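Local atomic coordinates of PmbA-related protein (PDB entry 1VL4), a protein that is probably a metallopeptidase of the PmbA/TldD (U62) family and a putative modulator of DNA gyrase. Residues R147-I161 / S175-R189. Sequence-based numbering, arbitrary orientation. Where two conformers were deposited one is given.
Sequences RVVMVPTVMYKDMVI and SQMDGGFLFAMAIAR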
ATOM      1  N   ARG A 147      -9.915 -33.486  -6.637  1.00 12.58           N
ATOM      2  CA  ARG A 147      -8.801 -32.925  -7.372  1.00  9.80           C
ATOM      3  C   ARG A 147      -8.307 -31.646  -6.762  1.00  9.87           C
ATOM      4  O   ARG A 147      -7.192 -31.224  -7.045  1.00  9.59           O
ATOM      5  CB  ARG A 147      -9.219 -32.692  -8.828  1.00  9.80           C
ATOM      6  CG  ARG A 147      -9.478 -34.022  -9.594  1.00 12.38           C
ATOM      7  CD  ARG A 147     -10.023 -33.743 -10.962  1.00  9.99           C
ATOM      8  NE  ARG A 147     -11.408 -33.350 -10.879  1.00 13.68           N
ATOM      9  CZ  ARG A 147     -12.253 -33.295 -11.909  1.00 16.92           C
ATOM     10  NH1 ARG A 147     -11.865 -33.598 -13.134  1.00 20.22           N
ATOM     11  NH2 ARG A 147     -13.495 -32.907 -11.703  1.00 17.43           N
ATOM     12  N   VAL A 148      -9.145 -30.994  -5.954  1.00 10.72           N
ATOM     13  CA  VAL A 148      -8.719 -29.797  -5.221  1.00 11.35           C
ATOM     14  C   VAL A 148      -7.875 -30.215  -4.026  1.00 11.06           C
ATOM     15  O   VAL A 148      -8.318 -31.026  -3.190  1.00  9.91           O
ATOM     16  CB  VAL A 148      -9.924 -28.948  -4.766  1.00  9.82           C
ATOM     17  CG1 VAL A 148      -9.464 -27.739  -4.004  1.00 10.36           C
ATOM     18  CG2 VAL A 148     -10.699 -28.533  -5.980  1.00 10.53           C
ATOM     19  N   VAL A 149      -6.637 -29.699  -3.970  1.00 13.11           N
ATOM     20  CA  VAL A 149      -5.683 -30.080  -2.935  1.00 12.93           C
ATOM     21  C   VAL A 149      -5.762 -29.085  -1.783  1.00 16.64           C
ATOM     22  O   VAL A 149      -5.449 -29.413  -0.642  1.00 16.73           O
ATOM     23  CB  VAL A 149      -4.196 -30.199  -3.454  1.00 14.91           C
ATOM     24  CG1 VAL A 149      -4.090 -31.286  -4.469  1.00 15.00           C
ATOM     25  CG2 VAL A 149      -3.673 -28.929  -4.073  1.00 16.93           C
ATOM     26  N   MET A 150      -6.162 -27.863  -2.083  1.00 16.74           N
ATOM     27  CA  MET A 150      -6.468 -26.946  -1.021  1.00 18.82           C
ATOM     28  C   MET A 150      -7.219 -25.726  -1.504  1.00 13.85           C
ATOM     29  O   MET A 150      -7.420 -25.491  -2.718  1.00  9.89           O
ATOM     30  CB  MET A 150      -5.199 -26.522  -0.310  1.00 19.28           C
ATOM     31  CG  MET A 150      -4.375 -25.504  -1.021  1.00 20.76           C
ATOM     32  SD  MET A 150      -2.919 -25.144  -0.010  1.00 37.25           S
ATOM     33  CE  MET A 150      -1.711 -26.153  -0.863  1.00 36.93           C
ATOM     34  N   VAL A 151      -7.624 -24.925  -0.520  1.00 12.65           N
ATOM     35  CA  VAL A 151      -8.378 -23.706  -0.767  1.00 10.91           C
ATOM     36  C   VAL A 151      -7.704 -22.591   0.032  1.00 15.92           C
ATOM     37  O   VAL A 151      -8.045 -22.335   1.188  1.00 18.92           O
ATOM     38  CB  VAL A 151      -9.871 -23.908  -0.420  1.00  8.67           C
ATOM     39  CG1 VAL A 151     -10.658 -22.687  -0.818  1.00 13.04           C
ATOM     40  CG2 VAL A 151     -10.418 -25.146  -1.122  1.00 11.56           C
ATOM     41  N   PRO A 152      -6.698 -21.951  -0.568  1.00 17.31           N
ATOM     42  CA  PRO A 152      -5.823 -21.153   0.283  1.00 16.56           C
ATOM     43  C   PRO A 152      -6.525 -19.925   0.848  1.00 13.97           C
ATOM     44  O   PRO A 152      -6.151 -19.433   1.906  1.00  9.18           O
ATOM     45  CB  PRO A 152      -4.711 -20.721  -0.679  1.00 16.48           C
ATOM     46  CG  PRO A 152      -4.858 -21.641  -1.888  1.00 21.17           C
ATOM     47  CD  PRO A 152      -6.278 -21.931  -1.981  1.00 15.53           C
ATOM     48  N   THR A 153      -7.522 -19.428   0.124  1.00 13.85           N
ATOM     49  CA  THR A 153      -8.217 -18.253   0.516  1.00 14.62           C
ATOM     50  C   THR A 153      -9.699 -18.311   0.194  1.00 13.13           C
ATOM     51  O   THR A 153     -10.105 -18.713  -0.868  1.00 13.51           O
ATOM     52  CB  THR A 153      -7.568 -16.990  -0.118  1.00 15.86           C
ATOM     53  OG1 THR A 153      -6.250 -16.831   0.382  1.00 20.86           O
ATOM     54  CG2 THR A 153      -8.325 -15.728   0.232  1.00 20.04           C
ATOM     55  N   VAL A 154     -10.497 -17.886   1.179  1.00 12.53           N
ATOM     56  CA  VAL A 154     -11.860 -17.398   0.946  1.00  9.05           C
ATOM     57  C   VAL A 154     -11.954 -16.071   1.680  1.00  9.57           C
ATOM     58  O   VAL A 154     -11.550 -15.942   2.853  1.00  8.59           O
ATOM     59  CB  VAL A 154     -12.938 -18.370   1.461  1.00  7.75           C
ATOM     60  CG1 VAL A 154     -14.305 -17.739   1.432  1.00 10.85           C
ATOM     61  CG2 VAL A 154     -12.934 -19.659   0.679  1.00 12.09           C
ATOM     62  N   MET A 155     -12.445 -15.080   0.985  1.00 13.40           N
ATOM     63  CA  MET A 155     -12.629 -13.785   1.584  1.00 17.23           C
ATOM     64  C   MET A 155     -14.038 -13.201   1.390  1.00  9.79           C
ATOM     65  O   MET A 155     -14.574 -13.138   0.293  1.00 10.60           O
ATOM     66  CB  MET A 155     -11.565 -12.837   1.073  1.00 13.34           C
ATOM     67  CG  MET A 155     -11.366 -11.585   1.930  1.00 32.35           C
ATOM     68  SD  MET A 155     -10.428 -10.359   1.007  1.00 42.06           S
ATOM     69  CE  MET A 155      -9.049 -11.498   0.562  1.00 32.18           C
ATOM     70  N   TYR A 156     -14.578 -12.710   2.502  1.00 12.26           N
ATOM     71  CA  TYR A 156     -15.850 -12.003   2.573  1.00 10.09           C
ATOM     72  C   TYR A 156     -15.584 -10.544   2.989  1.00  9.45           C
ATOM     73  O   TYR A 156     -14.826 -10.282   3.933  1.00  8.21           O
ATOM     74  CB  TYR A 156     -16.766 -12.708   3.619  1.00 11.54           C
ATOM     75  CG  TYR A 156     -18.058 -11.916   3.905  1.00 11.39           C
ATOM     76  CD1 TYR A 156     -18.077 -10.874   4.847  1.00  9.17           C
ATOM     77  CD2 TYR A 156     -19.231 -12.174   3.188  1.00 15.12           C
ATOM     78  CE1 TYR A 156     -19.223 -10.106   5.067  1.00 10.40           C
ATOM     79  CE2 TYR A 156     -20.368 -11.455   3.424  1.00 18.08           C
ATOM     80  CZ  TYR A 156     -20.363 -10.401   4.366  1.00 15.20           C
ATOM     81  OH  TYR A 156     -21.514  -9.651   4.565  1.00 16.20           O
ATOM     82  N   LYS A 157     -16.291  -9.615   2.374  1.00  8.44           N
ATOM     83  CA  LYS A 157     -16.324  -8.274   2.850  1.00 11.00           C
ATOM     84  C   LYS A 157     -17.658  -7.569   2.621  1.00 11.48           C
ATOM     85  O   LYS A 157     -18.262  -7.722   1.569  1.00 13.54           O
ATOM     86  CB  LYS A 157     -15.210  -7.441   2.197  1.00 11.85           C
ATOM     87  CG  LYS A 157     -15.108  -6.060   2.854  1.00 24.67           C
ATOM     88  CD  LYS A 157     -13.816  -5.322   2.523  1.00 35.20           C
ATOM     89  CE  LYS A 157     -13.765  -3.986   3.243  1.00 38.66           C
ATOM     90  NZ  LYS A 157     -12.543  -3.204   2.837  1.00 39.66           N
ATOM     91  N   ASP A 158     -18.115  -6.810   3.619  1.00  8.48           N
ATOM     92  CA  ASP A 158     -19.152  -5.847   3.368  1.00  9.10           C
ATOM     93  C   ASP A 158     -18.810  -4.492   3.928  1.00 11.65           C
ATOM     94  O   ASP A 158     -17.936  -4.353   4.807  1.00 11.90           O
ATOM     95  CB  ASP A 158     -20.531  -6.338   3.860  1.00  5.65           C
ATOM     96  CG  ASP A 158     -20.650  -6.458   5.360  1.00 11.71           C
ATOM     97  OD1 ASP A 158     -20.442  -5.464   6.074  1.00 20.40           O
ATOM     98  OD2 ASP A 158     -21.011  -7.557   5.855  1.00 15.56           O
ATOM     99  N   MET A 159     -19.438  -3.451   3.364  0.50 13.85           N
ATOM    100  CA  MET A 159     -19.109  -2.053   3.673  0.50 17.14           C
ATOM    101  C   MET A 159     -20.361  -1.181   3.510  0.50 13.98           C
ATOM    102  O   MET A 159     -21.142  -1.403   2.551  0.50 13.35           O
ATOM    103  CB  MET A 159     -17.940  -1.545   2.760  0.65 18.59           C
ATOM    104  CG  MET A 159     -17.209  -0.270   3.283  0.65 29.45           C
ATOM    105  SD  MET A 159     -15.456  -0.135   2.762  0.65 28.27           S
ATOM    106  CE  MET A 159     -14.941   1.256   3.768  0.65 30.47           C
ATOM    107  N   VAL A 160     -20.536  -0.195   4.416  1.00 10.29           N
ATOM    108  CA  VAL A 160     -21.492   0.910   4.247  1.00 12.92           C
ATOM    109  C   VAL A 160     -20.697   2.221   4.358  1.00 16.29           C
ATOM    110  O   VAL A 160     -19.819   2.365   5.245  1.00 13.33           O
ATOM    111  CB  VAL A 160     -22.588   0.987   5.343  1.00 14.66           C
ATOM    112  CG1 VAL A 160     -23.547   2.202   5.026  1.00 19.14           C
ATOM    113  CG2 VAL A 160     -23.352  -0.230   5.443  1.00 26.81           C
ATOM    114  N   ILE A 161     -20.981   3.144   3.460  1.00 16.02           N
ATOM    115  CA  ILE A 161     -20.249   4.406   3.363  1.00 16.89           C
ATOM    116  C   ILE A 161     -21.245   5.550   3.213  1.00 17.69           C
ATOM    117  O   ILE A 161     -22.161   5.472   2.379  1.00 18.09           O
ATOM    118  CB  ILE A 161     -19.266   4.403   2.151  1.00 19.84           C
ATOM    119  CG1 ILE A 161     -18.290   3.224   2.280  1.00 23.78           C
ATOM    120  CG2 ILE A 161     -18.549   5.754   2.049  1.00 23.66           C
ATOM    121  CD1 ILE A 161     -17.534   2.869   1.046  1.00 28.53           C
ATOM    122  N   SER A 175     -24.607  11.170   0.006  1.00 12.94           N
ATOM    123  CA  SER A 175     -24.964   9.879  -0.604  1.00 13.97           C
ATOM    124  C   SER A 175     -24.538   8.746   0.326  1.00 12.94           C
ATOM    125  O   SER A 175     -23.598   8.890   1.095  1.00 15.42           O
ATOM    126  CB  SER A 175     -24.227   9.772  -1.943  1.00 20.99           C
ATOM    127  OG  SER A 175     -24.364   8.503  -2.551  1.00 25.76           O
ATOM    128  N   GLN A 176     -25.268   7.640   0.327  1.00 10.11           N
ATOM    129  CA  GLN A 176     -24.839   6.490   1.058  1.00 10.55           C
ATOM    130  C   GLN A 176     -24.813   5.359   0.096  1.00 11.87           C
ATOM    131  O   GLN A 176     -25.570   5.359  -0.917  1.00 11.65           O
ATOM    132  CB  GLN A 176     -25.784   6.086   2.176  1.00 13.05           C
ATOM    133  CG  GLN A 176     -26.047   7.025   3.217  1.00 29.10           C
ATOM    134  CD  GLN A 176     -26.820   6.322   4.287  1.00 41.41           C
ATOM    135  OE1 GLN A 176     -26.267   5.531   5.054  1.00 44.03           O
ATOM    136  NE2 GLN A 176     -28.120   6.528   4.279  1.00 39.56           N
ATOM    137  N   MET A 177     -23.846   4.456   0.288  0.50 11.06           N
ATOM    138  CA  MET A 177     -23.629   3.276  -0.586  0.50 14.19           C
ATOM    139  C   MET A 177     -23.330   2.079   0.314  0.50 13.90           C
ATOM    140  O   MET A 177     -22.606   2.213   1.311  0.50 10.33           O
ATOM    141  CB  MET A 177     -22.458   3.470  -1.616  0.65 13.95           C
ATOM    142  CG  MET A 177     -21.062   3.259  -1.090  0.65 21.31           C
ATOM    143  SD  MET A 177     -20.755   1.624  -0.343  0.65 22.48           S
ATOM    144  CE  MET A 177     -20.706   0.520  -1.825  0.65 11.01           C
ATOM    145  N   ASP A 178     -23.837   0.910  -0.064  1.00 11.95           N
ATOM    146  CA  ASP A 178     -23.446  -0.314   0.581  1.00 11.66           C
ATOM    147  C   ASP A 178     -23.164  -1.426  -0.444  1.00 14.17           C
ATOM    148  O   ASP A 178     -23.373  -1.241  -1.656  1.00 10.41           O
ATOM    149  CB  ASP A 178     -24.426  -0.726   1.686  1.00 13.44           C
ATOM    150  CG  ASP A 178     -25.771  -1.197   1.189  1.00 15.73           C
ATOM    151  OD1 ASP A 178     -26.176  -0.994   0.030  1.00 12.14           O
ATOM    152  OD2 ASP A 178     -26.448  -1.755   2.035  1.00 14.52           O
ATOM    153  N   GLY A 179     -22.578  -2.526   0.029  1.00 10.83           N
ATOM    154  CA  GLY A 179     -22.256  -3.617  -0.861  1.00 12.12           C
ATOM    155  C   GLY A 179     -21.322  -4.568  -0.201  1.00 10.73           C
ATOM    156  O   GLY A 179     -20.960  -4.401   0.952  1.00  9.98           O
ATOM    157  N   GLY A 180     -20.992  -5.608  -0.940  1.00 10.99           N
ATOM    158  CA  GLY A 180     -20.159  -6.699  -0.438  1.00 11.47           C
ATOM    159  C   GLY A 180     -19.595  -7.507  -1.577  1.00 11.13           C
ATOM    160  O   GLY A 180     -19.963  -7.309  -2.745  1.00 10.38           O
ATOM    161  N   PHE A 181     -18.786  -8.482  -1.198  1.00 13.00           N
ATOM    162  CA  PHE A 181     -17.833  -9.221  -2.068  1.00 11.69           C
ATOM    163  C   PHE A 181     -17.604 -10.548  -1.374  1.00 10.85           C
ATOM    164  O   PHE A 181     -17.512 -10.618  -0.123  1.00 10.29           O
ATOM    165  CB  PHE A 181     -16.573  -8.325  -2.131  1.00 17.95           C
ATOM    166  CG  PHE A 181     -15.315  -8.954  -2.614  1.00 23.77           C
ATOM    167  CD1 PHE A 181     -14.994  -8.918  -3.984  1.00 35.18           C
ATOM    168  CD2 PHE A 181     -14.350  -9.427  -1.707  1.00 21.74           C
ATOM    169  CE1 PHE A 181     -13.740  -9.431  -4.457  1.00 32.04           C
ATOM    170  CE2 PHE A 181     -13.130  -9.932  -2.140  1.00 25.70           C
ATOM    171  CZ  PHE A 181     -12.804  -9.913  -3.542  1.00 24.03           C
ATOM    172  N   LEU A 182     -17.570 -11.631  -2.153  1.00  9.87           N
ATOM    173  CA  LEU A 182     -17.167 -12.913  -1.684  1.00 11.36           C
ATOM    174  C   LEU A 182     -16.262 -13.487  -2.756  1.00 14.05           C
ATOM    175  O   LEU A 182     -16.617 -13.449  -3.940  1.00 13.17           O
ATOM    176  CB  LEU A 182     -18.360 -13.819  -1.469  1.00 12.18           C
ATOM    177  CG  LEU A 182     -18.169 -15.183  -0.826  1.00 11.08           C
ATOM    178  CD1 LEU A 182     -17.411 -15.158   0.498  1.00 11.46           C
ATOM    179  CD2 LEU A 182     -19.527 -15.888  -0.643  1.00 14.15           C
ATOM    180  N   PHE A 183     -15.123 -14.024  -2.314  1.00  9.08           N
ATOM    181  CA  PHE A 183     -14.030 -14.454  -3.183  1.00 10.92           C
ATOM    182  C   PHE A 183     -13.559 -15.803  -2.670  1.00 11.75           C
ATOM    183  O   PHE A 183     -13.531 -16.077  -1.469  1.00 11.73           O
ATOM    184  CB  PHE A 183     -12.861 -13.433  -3.174  1.00 14.45           C
ATOM    185  CG  PHE A 183     -11.514 -13.964  -3.759  1.00 11.16           C
ATOM    186  CD1 PHE A 183     -11.238 -13.834  -5.129  1.00 16.16           C
ATOM    187  CD2 PHE A 183     -10.557 -14.544  -2.952  1.00 14.62           C
ATOM    188  CE1 PHE A 183     -10.075 -14.271  -5.662  1.00 18.47           C
ATOM    189  CE2 PHE A 183      -9.381 -15.007  -3.490  1.00 14.66           C
ATOM    190  CZ  PHE A 183      -9.128 -14.851  -4.860  1.00 17.50           C
ATOM    191  N   ALA A 184     -13.171 -16.663  -3.598  1.00 12.76           N
ATOM    192  CA  ALA A 184     -12.551 -17.926  -3.254  1.00 12.08           C
ATOM    193  C   ALA A 184     -11.445 -18.265  -4.243  1.00 13.15           C
ATOM    194  O   ALA A 184     -11.553 -17.946  -5.445  1.00  8.88           O
ATOM    195  CB  ALA A 184     -13.583 -19.026  -3.239  1.00 14.20           C
ATOM    196  N   MET A 185     -10.392 -18.896  -3.733  1.00 14.63           N
ATOM    197  CA  MET A 185      -9.280 -19.375  -4.575  1.00 18.31           C
ATOM    198  C   MET A 185      -8.974 -20.825  -4.220  1.00 13.37           C
ATOM    199  O   MET A 185      -8.807 -21.165  -3.032  1.00 13.10           O
ATOM    200  CB  MET A 185      -8.017 -18.494  -4.410  1.00 14.65           C
ATOM    201  CG  MET A 185      -6.931 -18.807  -5.469  1.00 23.52           C
ATOM    202  SD  MET A 185      -5.294 -18.862  -4.741  1.00 37.65           S
ATOM    203  CE  MET A 185      -4.488 -20.205  -5.605  1.00 38.24           C
ATOM    204  N   ALA A 186      -8.886 -21.668  -5.252  1.00 11.66           N
ATOM    205  CA  ALA A 186      -8.603 -23.069  -5.074  1.00 10.60           C
ATOM    206  C   ALA A 186      -7.318 -23.487  -5.805  1.00 11.66           C
ATOM    207  O   ALA A 186      -6.899 -22.853  -6.758  1.00 10.17           O
ATOM    208  CB  ALA A 186      -9.783 -23.892  -5.502  1.00 12.31           C
ATOM    209  N   ILE A 187      -6.656 -24.507  -5.284  1.00 10.90           N
ATOM    210  CA  ILE A 187      -5.477 -25.142  -5.949  1.00 11.53           C
ATOM    211  C   ILE A 187      -5.769 -26.598  -6.298  1.00 10.26           C
ATOM    212  O   ILE A 187      -6.134 -27.384  -5.415  1.00 14.08           O
ATOM    213  CB  ILE A 187      -4.215 -25.063  -5.064  1.00  8.48           C
ATOM    214  CG1 ILE A 187      -3.872 -23.584  -4.810  1.00 16.85           C
ATOM    215  CG2 ILE A 187      -3.025 -25.826  -5.714  1.00 13.95           C
ATOM    216  CD1 ILE A 187      -2.703 -23.344  -3.930  1.00 13.61           C
ATOM    217  N   ALA A 188      -5.578 -26.949  -7.595  1.00 12.90           N
ATOM    218  CA  ALA A 188      -5.801 -28.298  -8.125  1.00 12.45           C
ATOM    219  C   ALA A 188      -4.467 -29.065  -8.286  1.00 12.09           C
ATOM    220  O   ALA A 188      -3.409 -28.484  -8.533  1.00 11.86           O
ATOM    221  CB  ALA A 188      -6.525 -28.217  -9.459  1.00 15.05           C
ATOM    222  N   ARG A 189      -4.532 -30.375  -8.087  1.00 11.64           N
ATOM    223  CA  ARG A 189      -3.372 -31.230  -8.163  1.00 11.77           C
ATOM    224  C   ARG A 189      -2.889 -31.410  -9.603  1.00 11.64           C
ATOM    225  O   ARG A 189      -3.654 -31.799 -10.465  1.00 13.92           O
ATOM    226  CB  ARG A 189      -3.730 -32.586  -7.586  1.00 12.34           C
ATOM    227  CG  ARG A 189      -2.601 -33.581  -7.618  1.00 12.13           C
ATOM    228  CD  ARG A 189      -3.050 -34.917  -7.116  1.00 10.48           C
ATOM    229  NE  ARG A 189      -3.261 -34.933  -5.682  1.00 13.37           N
ATOM    230  CZ  ARG A 189      -4.448 -34.769  -5.088  1.00 15.26           C
ATOM    231  NH1 ARG A 189      -5.592 -34.636  -5.782  1.00 13.36           N
ATOM    232  NH2 ARG A 189      -4.502 -34.772  -3.784  1.00 17.42           N
TER
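Opposite Ile187 the partner strand fits in two residues, Val149 and Met150, a classic beta bulge near the open end of a long antiparallel hairpin, whose strands 148-167 and 172-188 lie inside the six-stranded antiparallel sheet. Ile187 O takes Val149 N at 2.8 Å and, weakly, Met150 N, while Ile187 N returns an almost straight bond to Met150 O (176°). A second shift of register follows at Pro152, which has no N-H to offer Met185 O. From Met155 to Ile161 the ladder is regular, each hydrogen-bonded pair joined by two N-H to O bonds.

Apolar contacts follow the two faces. On one, Ile187, with CG1 anti to its carbonyl carbon (chi1 -61°) and the chain extended beyond, presses CD1 tightly on Pro152 CG (3.4 Å) and alongside Met150 CG, while its CG2 meets Val149 CG2. An alanine here would lose CD1 and CG2 and so would probably open a gap beside Pro152 CG and Met150 CG and thin the contact with Val149 CG2. Farther along, Thr153 CG2 lies in the plane of the Phe183 ring at its edge, 3.9 Å from CE2, and Met155 SD approaches the Phe181 edge. On the other face, which helix 128-143 covers, Leu182 CD1 reaches Tyr156 CB.

Polar side chains sit there too: Tyr156 OH donates to the anti lone pair of Asp158 OD2 (2.5 Å), an oxygen also salt-bridged to Lys131. At the open end of the hairpin, Val149 CG1 rests over the centre of the Arg189 guanidinium, 3.6 Å from CZ.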